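Local coordinates for protein archaeosine synthase (Pyrobaculum calidifontis, PDB 5K0P) that makes archaeosine in transfer RNA, using free ammonium to turn the nitrile of a preQ0 base into a formamidine, at residues A[70-84]-A[94-106]. Numbering follows the deposited sequence.
Sequences LEKVKAAVNPPYVKV and EVEVVAESGGVPP
K74, on helix 62-77, reaches S101 near the end of strand 93-102. Its chain bends at chi3 (67°) and again at chi4 (74°), which brings the amine round to the serine. CD lies near both OG and CB of S101, and NZ of K74 donates to OG of S101 at 3.2 Å. Shortening K74 to an alanine would probably leave the S101 hydroxyl without this donor and open a gap between helix and strand end. One turn earlier, L70 also points toward the strand. CD1 of L70 meets CB of A99 at 4.0 Å, while CD2 faces CB of S101.

Strand 81-84 pairs antiparallel with 99-102. V82 and S101 exchange both backbone bonds, N of S101 giving to O of V82 at 2.8 Å. V84 and A99 do the same. N of G103 adds a bond to O of P80 (3.1 Å).

On the sheet face away from the helix, Y81 can be followed outward. CB and CG lie against N and CA of G103; CD1 comes closest, 3.4 Å from that CA. CE1 has OE1 of E100 at the ring edge, 4.0 Å away, with the carboxylate turned 89° from the ring. OH bonds to E35 on strand 27-37. Beside it, K83 and E100 run side by side, and CG of K83 also packs on CG1 of V98 (3.7 Å).

E94, V95, E96 and V98 pair antiparallel with a strand of a neighbouring subunit, so the sheet runs on across the interface. This is the C-terminal hairpin of the tunnel fold, an antiparallel sheet with helices on one face.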
loop_
_atom_site.group_PDB
_atom_site.type_symbol
_atom_site.label_atom_id
_atom_site.label_comp_id
_atom_site.label_asym_id
_atom_site.label_seq_id
_atom_site.Cartn_x
_atom_site.Cartn_y
_atom_site.Cartn_z
ATOM N N LEU A 70 -26.644 -17.046 0.892
ATOM C CA LEU A 70 -26.955 -17.323 -0.552
ATOM C C LEU A 70 -28.382 -17.637 -0.799
ATOM O O LEU A 70 -29.024 -17.097 -1.770
ATOM C CB LEU A 70 -26.087 -18.454 -1.066
ATOM C CG LEU A 70 -26.261 -18.697 -2.561
ATOM C CD1 LEU A 70 -24.966 -18.619 -3.323
ATOM C CD2 LEU A 70 -26.846 -20.059 -2.772
ATOM N N GLU A 71 -28.902 -18.489 0.109
ATOM C CA GLU A 71 -30.282 -18.926 0.031
ATOM C C GLU A 71 -31.183 -17.752 0.331
ATOM O O GLU A 71 -32.188 -17.633 -0.380
ATOM C CB GLU A 71 -30.601 -20.165 0.869
ATOM C CG GLU A 71 -30.094 -21.478 0.245
ATOM C CD GLU A 71 -30.562 -21.731 -1.255
ATOM O OE1 GLU A 71 -31.750 -21.537 -1.691
ATOM O OE2 GLU A 71 -29.697 -22.146 -2.049
ATOM N N LYS A 72 -30.813 -16.861 1.273
ATOM C CA LYS A 72 -31.599 -15.664 1.493
ATOM C C LYS A 72 -31.702 -14.756 0.291
ATOM O O LYS A 72 -32.810 -14.230 -0.033
ATOM C CB LYS A 72 -31.053 -14.854 2.643
ATOM C CG LYS A 72 -31.536 -15.426 3.940
ATOM C CD LYS A 72 -30.599 -15.090 5.055
ATOM C CE LYS A 72 -31.074 -15.718 6.347
ATOM N NZ LYS A 72 -31.667 -14.630 7.092
ATOM N N VAL A 73 -30.556 -14.559 -0.371
ATOM C CA VAL A 73 -30.503 -13.666 -1.522
ATOM C C VAL A 73 -31.246 -14.293 -2.709
ATOM O O VAL A 73 -31.960 -13.601 -3.404
ATOM C CB VAL A 73 -29.065 -13.294 -1.926
ATOM C CG1 VAL A 73 -29.069 -12.425 -3.207
ATOM C CG2 VAL A 73 -28.384 -12.573 -0.784
ATOM N N LYS A 74 -31.114 -15.582 -2.912
ATOM C CA LYS A 74 -31.817 -16.190 -4.015
ATOM C C LYS A 74 -33.300 -16.094 -3.799
ATOM O O LYS A 74 -34.056 -15.879 -4.768
ATOM C CB LYS A 74 -31.482 -17.654 -4.169
ATOM C CG LYS A 74 -30.205 -17.905 -4.923
ATOM C CD LYS A 74 -29.762 -19.337 -4.800
ATOM C CE LYS A 74 -30.698 -20.342 -5.485
ATOM N NZ LYS A 74 -30.444 -20.189 -6.939
ATOM N N ALA A 75 -33.737 -16.261 -2.553
ATOM C CA ALA A 75 -35.155 -16.197 -2.285
ATOM C C ALA A 75 -35.734 -14.789 -2.474
ATOM O O ALA A 75 -36.847 -14.664 -3.000
ATOM C CB ALA A 75 -35.509 -16.761 -0.896
ATOM N N ALA A 76 -34.995 -13.752 -2.068
ATOM C CA ALA A 76 -35.426 -12.386 -2.260
ATOM C C ALA A 76 -35.489 -11.933 -3.731
ATOM O O ALA A 76 -36.419 -11.233 -4.075
ATOM C CB ALA A 76 -34.540 -11.437 -1.477
ATOM N N VAL A 77 -34.515 -12.284 -4.582
ATOM C CA VAL A 77 -34.513 -11.739 -5.962
ATOM C C VAL A 77 -34.261 -12.699 -7.074
ATOM O O VAL A 77 -34.115 -12.252 -8.181
ATOM C CB VAL A 77 -33.535 -10.539 -6.133
ATOM C CG1 VAL A 77 -33.840 -9.432 -5.141
ATOM C CG2 VAL A 77 -32.093 -10.965 -5.926
ATOM N N ASN A 78 -34.219 -13.998 -6.803
ATOM C CA ASN A 78 -34.068 -15.036 -7.827
ATOM C C ASN A 78 -33.132 -14.662 -8.951
ATOM O O ASN A 78 -33.578 -14.613 -10.088
ATOM C CB ASN A 78 -35.454 -15.420 -8.394
ATOM C CG ASN A 78 -36.423 -15.866 -7.296
ATOM O OD1 ASN A 78 -37.254 -15.053 -6.756
ATOM N ND2 ASN A 78 -36.300 -17.150 -6.912
ATOM N N PRO A 79 -31.850 -14.346 -8.633
ATOM C CA PRO A 79 -30.934 -13.888 -9.658
ATOM C C PRO A 79 -30.341 -15.084 -10.348
ATOM O O PRO A 79 -30.242 -16.099 -9.719
ATOM C CB PRO A 79 -29.854 -13.172 -8.850
ATOM C CG PRO A 79 -29.841 -13.877 -7.591
ATOM C CD PRO A 79 -31.185 -14.411 -7.326
ATOM N N PRO A 80 -29.981 -14.980 -11.634
ATOM C CA PRO A 80 -29.359 -16.130 -12.319
ATOM C C PRO A 80 -27.946 -16.467 -11.871
ATOM O O PRO A 80 -27.432 -17.523 -12.272
ATOM C CB PRO A 80 -29.256 -15.660 -13.789
ATOM C CG PRO A 80 -29.293 -14.182 -13.731
ATOM C CD PRO A 80 -30.218 -13.867 -12.584
ATOM N N TYR A 81 -27.305 -15.561 -11.132
ATOM C CA TYR A 81 -25.974 -15.790 -10.597
ATOM C C TYR A 81 -25.903 -15.045 -9.275
ATOM O O TYR A 81 -26.307 -13.885 -9.184
ATOM C CB TYR A 81 -24.842 -15.239 -11.518
ATOM C CG TYR A 81 -23.468 -15.219 -10.878
ATOM C CD1 TYR A 81 -22.828 -16.378 -10.553
ATOM C CD2 TYR A 81 -22.817 -14.014 -10.606
ATOM C CE1 TYR A 81 -21.595 -16.382 -9.980
ATOM C CE2 TYR A 81 -21.563 -13.990 -10.017
ATOM C CZ TYR A 81 -20.968 -15.178 -9.686
ATOM O OH TYR A 81 -19.720 -15.117 -9.109
ATOM N N VAL A 82 -25.366 -15.730 -8.285
ATOM C CA VAL A 82 -25.059 -15.176 -6.933
ATOM C C VAL A 82 -23.864 -15.883 -6.387
ATOM O O VAL A 82 -23.763 -17.130 -6.489
ATOM C CB VAL A 82 -26.143 -15.465 -5.876
ATOM C CG1 VAL A 82 -25.958 -14.650 -4.576
ATOM C CG2 VAL A 82 -27.419 -15.037 -6.405
ATOM N N LYS A 83 -22.970 -15.102 -5.781
ATOM C CA LYS A 83 -21.874 -15.618 -5.042
ATOM C C LYS A 83 -21.738 -14.849 -3.749
ATOM O O LYS A 83 -21.823 -13.616 -3.739
ATOM C CB LYS A 83 -20.582 -15.513 -5.858
ATOM C CG LYS A 83 -19.390 -16.085 -5.155
ATOM C CD LYS A 83 -18.155 -16.165 -6.034
ATOM C CE LYS A 83 -17.496 -14.786 -6.153
ATOM N NZ LYS A 83 -16.158 -14.802 -6.829
ATOM N N VAL A 84 -21.494 -15.608 -2.671
ATOM C CA VAL A 84 -21.322 -15.108 -1.338
ATOM C C VAL A 84 -19.990 -15.565 -0.782
ATOM O O VAL A 84 -19.724 -16.754 -0.781
ATOM C CB VAL A 84 -22.397 -15.663 -0.405
ATOM C CG1 VAL A 84 -22.172 -15.152 1.028
ATOM C CG2 VAL A 84 -23.793 -15.299 -0.898
ATOM N N GLU A 94 -6.713 -17.407 8.511
ATOM C CA GLU A 94 -7.554 -16.637 7.664
ATOM C C GLU A 94 -8.382 -17.630 6.800
ATOM O O GLU A 94 -7.829 -18.458 6.041
ATOM C CB GLU A 94 -6.728 -15.722 6.764
ATOM C CG GLU A 94 -5.909 -14.725 7.558
ATOM C CD GLU A 94 -5.057 -13.874 6.669
ATOM O OE1 GLU A 94 -5.651 -13.165 5.793
ATOM O OE2 GLU A 94 -3.811 -13.903 6.871
ATOM N N VAL A 95 -9.700 -17.478 6.920
ATOM C CA VAL A 95 -10.656 -18.365 6.267
ATOM C C VAL A 95 -11.508 -17.605 5.311
ATOM O O VAL A 95 -12.001 -16.520 5.694
ATOM C CB VAL A 95 -11.564 -19.090 7.322
ATOM C CG1 VAL A 95 -12.396 -20.092 6.601
ATOM C CG2 VAL A 95 -10.743 -19.813 8.370
ATOM N N GLU A 96 -11.737 -18.152 4.121
ATOM C CA GLU A 96 -12.732 -17.639 3.175
ATOM C C GLU A 96 -13.557 -18.770 2.703
ATOM O O GLU A 96 -13.058 -19.810 2.266
ATOM C CB GLU A 96 -12.164 -16.961 1.920
ATOM C CG GLU A 96 -11.163 -15.863 2.246
ATOM C CD GLU A 96 -10.640 -15.165 1.000
ATOM O OE1 GLU A 96 -11.137 -15.427 -0.148
ATOM O OE2 GLU A 96 -9.716 -14.388 1.241
ATOM N N VAL A 97 -14.850 -18.614 2.840
ATOM C CA VAL A 97 -15.783 -19.589 2.422
ATOM C C VAL A 97 -16.636 -18.995 1.376
ATOM O O VAL A 97 -17.256 -17.965 1.604
ATOM C CB VAL A 97 -16.702 -20.043 3.628
ATOM C CG1 VAL A 97 -17.677 -21.035 3.072
ATOM C CG2 VAL A 97 -15.900 -20.714 4.710
ATOM N N VAL A 98 -16.794 -19.701 0.250
ATOM C CA VAL A 98 -17.548 -19.178 -0.879
ATOM C C VAL A 98 -18.753 -20.124 -1.108
ATOM O O VAL A 98 -18.590 -21.387 -1.110
ATOM C CB VAL A 98 -16.649 -19.125 -2.160
ATOM C CG1 VAL A 98 -17.393 -18.635 -3.366
ATOM C CG2 VAL A 98 -15.342 -18.344 -1.938
ATOM N N ALA A 99 -19.904 -19.530 -1.389
ATOM C CA ALA A 99 -21.024 -20.274 -1.944
ATOM C C ALA A 99 -21.460 -19.587 -3.204
ATOM O O ALA A 99 -21.423 -18.366 -3.300
ATOM C CB ALA A 99 -22.179 -20.328 -0.956
ATOM N N GLU A 100 -21.873 -20.386 -4.183
ATOM C CA GLU A 100 -22.181 -19.895 -5.526
ATOM C C GLU A 100 -23.431 -20.526 -5.992
ATOM O O GLU A 100 -23.767 -21.641 -5.609
ATOM C CB GLU A 100 -21.157 -20.380 -6.499
ATOM C CG GLU A 100 -19.858 -19.659 -6.379
ATOM C CD GLU A 100 -18.949 -19.852 -7.565
ATOM O OE1 GLU A 100 -19.313 -19.386 -8.635
ATOM O OE2 GLU A 100 -17.848 -20.419 -7.404
ATOM N N SER A 101 -24.088 -19.872 -6.906
ATOM C CA SER A 101 -25.152 -20.522 -7.655
ATOM C C SER A 101 -25.340 -19.806 -8.990
ATOM O O SER A 101 -25.526 -18.578 -8.983
ATOM C CB SER A 101 -26.443 -20.451 -6.876
ATOM O OG SER A 101 -27.452 -21.084 -7.616
ATOM N N GLY A 102 -25.308 -20.591 -10.090
ATOM C CA GLY A 102 -25.581 -20.138 -11.436
ATOM C C GLY A 102 -24.330 -19.532 -12.021
ATOM O O GLY A 102 -23.216 -19.996 -11.775
ATOM N N GLY A 103 -24.512 -18.481 -12.792
ATOM C CA GLY A 103 -23.415 -17.893 -13.520
ATOM C C GLY A 103 -23.906 -17.379 -14.826
ATOM O O GLY A 103 -25.075 -17.335 -15.053
ATOM N N VAL A 104 -22.981 -16.987 -15.669
ATOM C CA VAL A 104 -23.258 -16.418 -16.957
ATOM C C VAL A 104 -23.060 -17.651 -17.806
ATOM O O VAL A 104 -21.996 -18.282 -17.638
ATOM C CB VAL A 104 -22.147 -15.382 -17.250
ATOM C CG1 VAL A 104 -22.410 -14.612 -18.519
ATOM C CG2 VAL A 104 -21.999 -14.436 -16.079
ATOM N N PRO A 105 -24.045 -18.053 -18.666
ATOM C CA PRO A 105 -23.635 -19.141 -19.600
ATOM C C PRO A 105 -22.502 -18.598 -20.507
ATOM O O PRO A 105 -22.368 -17.358 -20.619
ATOM C CB PRO A 105 -24.911 -19.475 -20.416
ATOM C CG PRO A 105 -25.914 -18.425 -20.044
ATOM C CD PRO A 105 -25.472 -17.714 -18.777
ATOM N N PRO A 106 -21.649 -19.490 -21.091
ATOM C CA PRO A 106 -20.574 -19.076 -22.010
ATOM C C PRO A 106 -21.033 -18.146 -23.104
ATOM O O PRO A 106 -21.940 -18.531 -23.879
ATOM C CB PRO A 106 -20.147 -20.390 -22.646
ATOM C CG PRO A 106 -20.379 -21.380 -21.606
ATOM C CD PRO A 106 -21.469 -20.894 -20.686
#